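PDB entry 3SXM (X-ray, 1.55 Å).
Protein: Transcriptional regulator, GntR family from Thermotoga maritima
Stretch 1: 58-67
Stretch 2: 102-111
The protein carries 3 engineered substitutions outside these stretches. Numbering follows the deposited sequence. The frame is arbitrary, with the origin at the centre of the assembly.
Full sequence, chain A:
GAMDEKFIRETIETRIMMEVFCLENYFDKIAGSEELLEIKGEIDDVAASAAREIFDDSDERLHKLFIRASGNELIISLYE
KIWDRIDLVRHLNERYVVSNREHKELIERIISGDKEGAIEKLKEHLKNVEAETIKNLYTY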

# COMPACT_ATOMS: atom_id res chain seq x y z
N SER A 58 -15.75 -16.93 2.94
CA SER A 58 -15.57 -15.81 3.90
C SER A 58 -14.24 -15.11 3.78
O SER A 58 -14.18 -13.89 3.91
CB SER A 58 -15.82 -16.17 5.39
OG SER A 58 -14.89 -17.13 5.90
N ASP A 59 -13.16 -15.85 3.58
CA ASP A 59 -11.83 -15.25 3.59
C ASP A 59 -11.73 -14.28 2.41
O ASP A 59 -11.36 -13.12 2.60
CB ASP A 59 -10.79 -16.36 3.46
CG ASP A 59 -9.40 -15.80 3.22
OD1 ASP A 59 -8.87 -15.18 4.13
OD2 ASP A 59 -8.87 -15.90 2.09
N GLU A 60 -12.07 -14.73 1.21
CA GLU A 60 -11.93 -13.87 0.02
C GLU A 60 -12.83 -12.66 0.17
O GLU A 60 -12.40 -11.51 -0.04
CB GLU A 60 -12.25 -14.64 -1.25
CG GLU A 60 -12.33 -13.76 -2.47
CD GLU A 60 -12.53 -14.50 -3.77
OE1 GLU A 60 -12.65 -15.74 -3.77
OE2 GLU A 60 -12.55 -13.82 -4.82
N ARG A 61 -14.05 -12.87 0.62
CA ARG A 61 -14.98 -11.75 0.79
C ARG A 61 -14.49 -10.75 1.80
O ARG A 61 -14.61 -9.53 1.57
CB ARG A 61 -16.40 -12.23 1.18
CG ARG A 61 -17.12 -12.87 0.10
CD ARG A 61 -18.43 -13.55 0.63
NE ARG A 61 -19.41 -12.56 1.06
CZ ARG A 61 -20.55 -12.89 1.66
NH1 ARG A 61 -20.80 -14.16 1.97
NH2 ARG A 61 -21.42 -11.95 1.98
N LEU A 62 -13.94 -11.19 2.91
CA LEU A 62 -13.57 -10.27 3.99
C LEU A 62 -12.42 -9.39 3.51
O LEU A 62 -12.47 -8.18 3.70
CB LEU A 62 -13.18 -11.07 5.25
CG LEU A 62 -12.79 -10.20 6.43
CD1 LEU A 62 -13.92 -9.27 6.86
CD2 LEU A 62 -12.35 -11.05 7.57
N HIS A 63 -11.38 -10.00 2.95
CA HIS A 63 -10.19 -9.23 2.58
C HIS A 63 -10.49 -8.34 1.38
O HIS A 63 -10.03 -7.17 1.37
CB HIS A 63 -9.00 -10.15 2.37
CG HIS A 63 -8.58 -10.82 3.63
ND1 HIS A 63 -7.68 -10.27 4.53
CD2 HIS A 63 -9.01 -11.98 4.20
CE1 HIS A 63 -7.57 -11.05 5.59
NE2 HIS A 63 -8.36 -12.09 5.39
N LYS A 64 -11.28 -8.79 0.42
CA LYS A 64 -11.73 -7.91 -0.68
C LYS A 64 -12.61 -6.79 -0.18
O LYS A 64 -12.56 -5.71 -0.80
CB LYS A 64 -12.42 -8.69 -1.79
CG LYS A 64 -11.41 -9.46 -2.60
CD LYS A 64 -12.03 -10.18 -3.75
CE LYS A 64 -10.97 -10.62 -4.76
NZ LYS A 64 -11.62 -11.41 -5.84
N LEU A 65 -13.39 -6.97 0.89
CA LEU A 65 -14.26 -5.91 1.43
C LEU A 65 -13.39 -4.76 1.91
O LEU A 65 -13.73 -3.57 1.69
CB LEU A 65 -15.12 -6.43 2.63
CG LEU A 65 -15.83 -5.35 3.47
CD1 LEU A 65 -16.80 -4.60 2.69
CD2 LEU A 65 -16.48 -6.00 4.67
N PHE A 66 -12.28 -5.06 2.55
CA PHE A 66 -11.43 -3.99 3.13
C PHE A 66 -11.00 -3.10 1.96
O PHE A 66 -11.03 -1.87 2.05
CB PHE A 66 -10.21 -4.56 3.83
CG PHE A 66 -10.52 -5.42 5.05
CD1 PHE A 66 -11.69 -5.30 5.76
CD2 PHE A 66 -9.61 -6.38 5.44
CE1 PHE A 66 -11.97 -6.11 6.88
CE2 PHE A 66 -9.89 -7.17 6.57
CZ PHE A 66 -11.04 -7.01 7.25
N ILE A 67 -10.59 -3.74 0.90
CA ILE A 67 -10.06 -3.02 -0.30
C ILE A 67 -11.19 -2.23 -0.96
O ILE A 67 -11.03 -1.02 -1.31
CB ILE A 67 -9.45 -4.01 -1.27
CG1 ILE A 67 -8.25 -4.72 -0.65
CG2 ILE A 67 -9.11 -3.36 -2.63
CD1 ILE A 67 -7.00 -3.87 -0.44
N GLU A 102 -9.35 -16.32 13.71
CA GLU A 102 -8.71 -14.99 13.59
C GLU A 102 -9.65 -14.00 12.91
O GLU A 102 -9.76 -12.85 13.34
CB GLU A 102 -7.38 -15.08 12.86
CG GLU A 102 -6.28 -15.81 13.68
CD GLU A 102 -5.04 -16.20 12.84
OE1 GLU A 102 -5.10 -16.11 11.58
OE2 GLU A 102 -4.07 -16.62 13.52
N HIS A 103 -10.34 -14.47 11.88
CA HIS A 103 -11.30 -13.62 11.16
C HIS A 103 -12.48 -13.26 12.02
O HIS A 103 -12.93 -12.09 12.04
CB HIS A 103 -11.82 -14.29 9.92
CG HIS A 103 -10.83 -14.30 8.82
ND1 HIS A 103 -10.82 -15.25 7.82
CD2 HIS A 103 -9.78 -13.48 8.58
CE1 HIS A 103 -9.81 -15.00 7.01
NE2 HIS A 103 -9.19 -13.91 7.42
N LYS A 104 -13.01 -14.22 12.74
CA LYS A 104 -14.10 -13.92 13.63
C LYS A 104 -13.74 -12.81 14.60
O LYS A 104 -14.55 -11.89 14.83
CB LYS A 104 -14.50 -15.18 14.43
CG LYS A 104 -15.67 -14.96 15.36
CD LYS A 104 -16.04 -16.16 16.22
CE LYS A 104 -17.10 -15.70 17.27
NZ LYS A 104 -17.48 -16.76 18.22
N GLU A 105 -12.56 -12.89 15.22
CA GLU A 105 -12.11 -11.93 16.19
C GLU A 105 -11.76 -10.59 15.56
O GLU A 105 -12.09 -9.54 16.16
CB GLU A 105 -10.99 -12.54 17.03
CG GLU A 105 -11.57 -13.67 17.90
CD GLU A 105 -10.57 -14.44 18.71
OE1 GLU A 105 -9.37 -14.48 18.38
OE2 GLU A 105 -11.06 -15.05 19.69
N LEU A 106 -11.18 -10.63 14.38
CA LEU A 106 -10.92 -9.38 13.64
C LEU A 106 -12.24 -8.65 13.41
O LEU A 106 -12.36 -7.42 13.62
CB LEU A 106 -10.25 -9.72 12.32
CG LEU A 106 -10.09 -8.60 11.28
CD1 LEU A 106 -9.33 -7.43 11.84
CD2 LEU A 106 -9.40 -9.13 10.08
N ILE A 107 -13.23 -9.36 12.90
CA ILE A 107 -14.51 -8.72 12.63
C ILE A 107 -15.08 -8.13 13.92
O ILE A 107 -15.60 -7.01 13.92
CB ILE A 107 -15.45 -9.68 11.99
CG1 ILE A 107 -14.95 -10.05 10.61
CG2 ILE A 107 -16.83 -9.06 11.90
CD1 ILE A 107 -15.69 -11.21 9.99
N GLU A 108 -14.99 -8.84 15.04
CA GLU A 108 -15.61 -8.31 16.27
C GLU A 108 -14.88 -7.07 16.73
O GLU A 108 -15.51 -6.13 17.22
CB GLU A 108 -15.66 -9.37 17.34
CG GLU A 108 -16.16 -8.91 18.71
CD GLU A 108 -17.53 -8.35 18.72
OE1 GLU A 108 -18.36 -8.83 17.91
OE2 GLU A 108 -17.77 -7.42 19.55
N ARG A 109 -13.56 -7.01 16.53
CA ARG A 109 -12.80 -5.78 16.88
C ARG A 109 -13.29 -4.63 16.04
O ARG A 109 -13.43 -3.50 16.52
CB ARG A 109 -11.29 -5.98 16.71
CG ARG A 109 -10.69 -6.96 17.75
CD ARG A 109 -9.18 -7.06 17.65
NE ARG A 109 -8.65 -8.14 18.51
CZ ARG A 109 -7.37 -8.35 18.76
NH1 ARG A 109 -6.45 -7.58 18.21
NH2 ARG A 109 -7.01 -9.37 19.50
N ILE A 110 -13.49 -4.87 14.77
CA ILE A 110 -14.00 -3.84 13.86
C ILE A 110 -15.39 -3.36 14.31
O ILE A 110 -15.63 -2.12 14.48
CB ILE A 110 -14.04 -4.32 12.38
CG1 ILE A 110 -12.63 -4.63 11.86
CG2 ILE A 110 -14.74 -3.27 11.52
CD1 ILE A 110 -12.66 -5.36 10.51
N ILE A 111 -16.32 -4.27 14.47
CA ILE A 111 -17.66 -3.93 14.90
C ILE A 111 -17.72 -3.20 16.21
O ILE A 111 -18.53 -2.36 16.40
CB ILE A 111 -18.45 -5.19 15.16
CG1 ILE A 111 -18.73 -5.89 13.87
CG2 ILE A 111 -19.72 -4.89 15.86
CD1 ILE A 111 -19.47 -7.17 14.13
O HOH W 1 -12.78 -17.24 7.60

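How do the two helices lie against each other? Stretches 58-67 and 102-111 run in broadly the same direction, their axes crossing at 33° and coming no closer than 11.6 Å. The backbones splay from one end to the other: CA of Asp59 is 7.8 Å from CA of His103, whereas CA of Phe66 is 11.0 Å from CA of Ile110. Leu62 and Phe66 reach across the widening gap, so contact continues from Asp59 to Phe66, burying 314 Å² in all.

What fills the wide end? Phe66, with chi1 in the m rotamer, reaches across the space. Phe66 CZ lies 3.9 Å from Leu106 CD2, which sits at the ring edge, and Phe66 CE1 lies 3.8 Å from Ile110 CD1. The CE1-CZ side of the ring thus faces the shallow dip between two aliphatic side chains one helical turn apart.

How does Leu62 fit in the middle? It points toward the other helix and its forked end nestles among three residues. Leu62 CD2 packs 3.7 Å from His103 CD2 and 4.3 Å from Leu106 CD2, while Leu62 CD1 rests 4.0 Å from Ile107 CG1. Both methyls lie against Ile107, and CD2 also reaches His103 and Leu106, so Leu62 acts as a knob in a shallow socket.

What holds the narrow end? Here the chemistry turns polar around His103, the residue most covered by the contact. His103 NE2 forms a 2.8 Å hydrogen bond with His63 NE2; the two rings meet obliquely, their planes at 61°. Asp59 starts out sideways, but its end swings in, placing OD1 3.0 Å from His103 CE1, a close approach of carboxylate oxygen to the polarised carbon between the ring nitrogens. On the ring's other nitrogen, a water links His103 ND1 (2.8 Å from its oxygen) to Ser58 OG (2.7 Å).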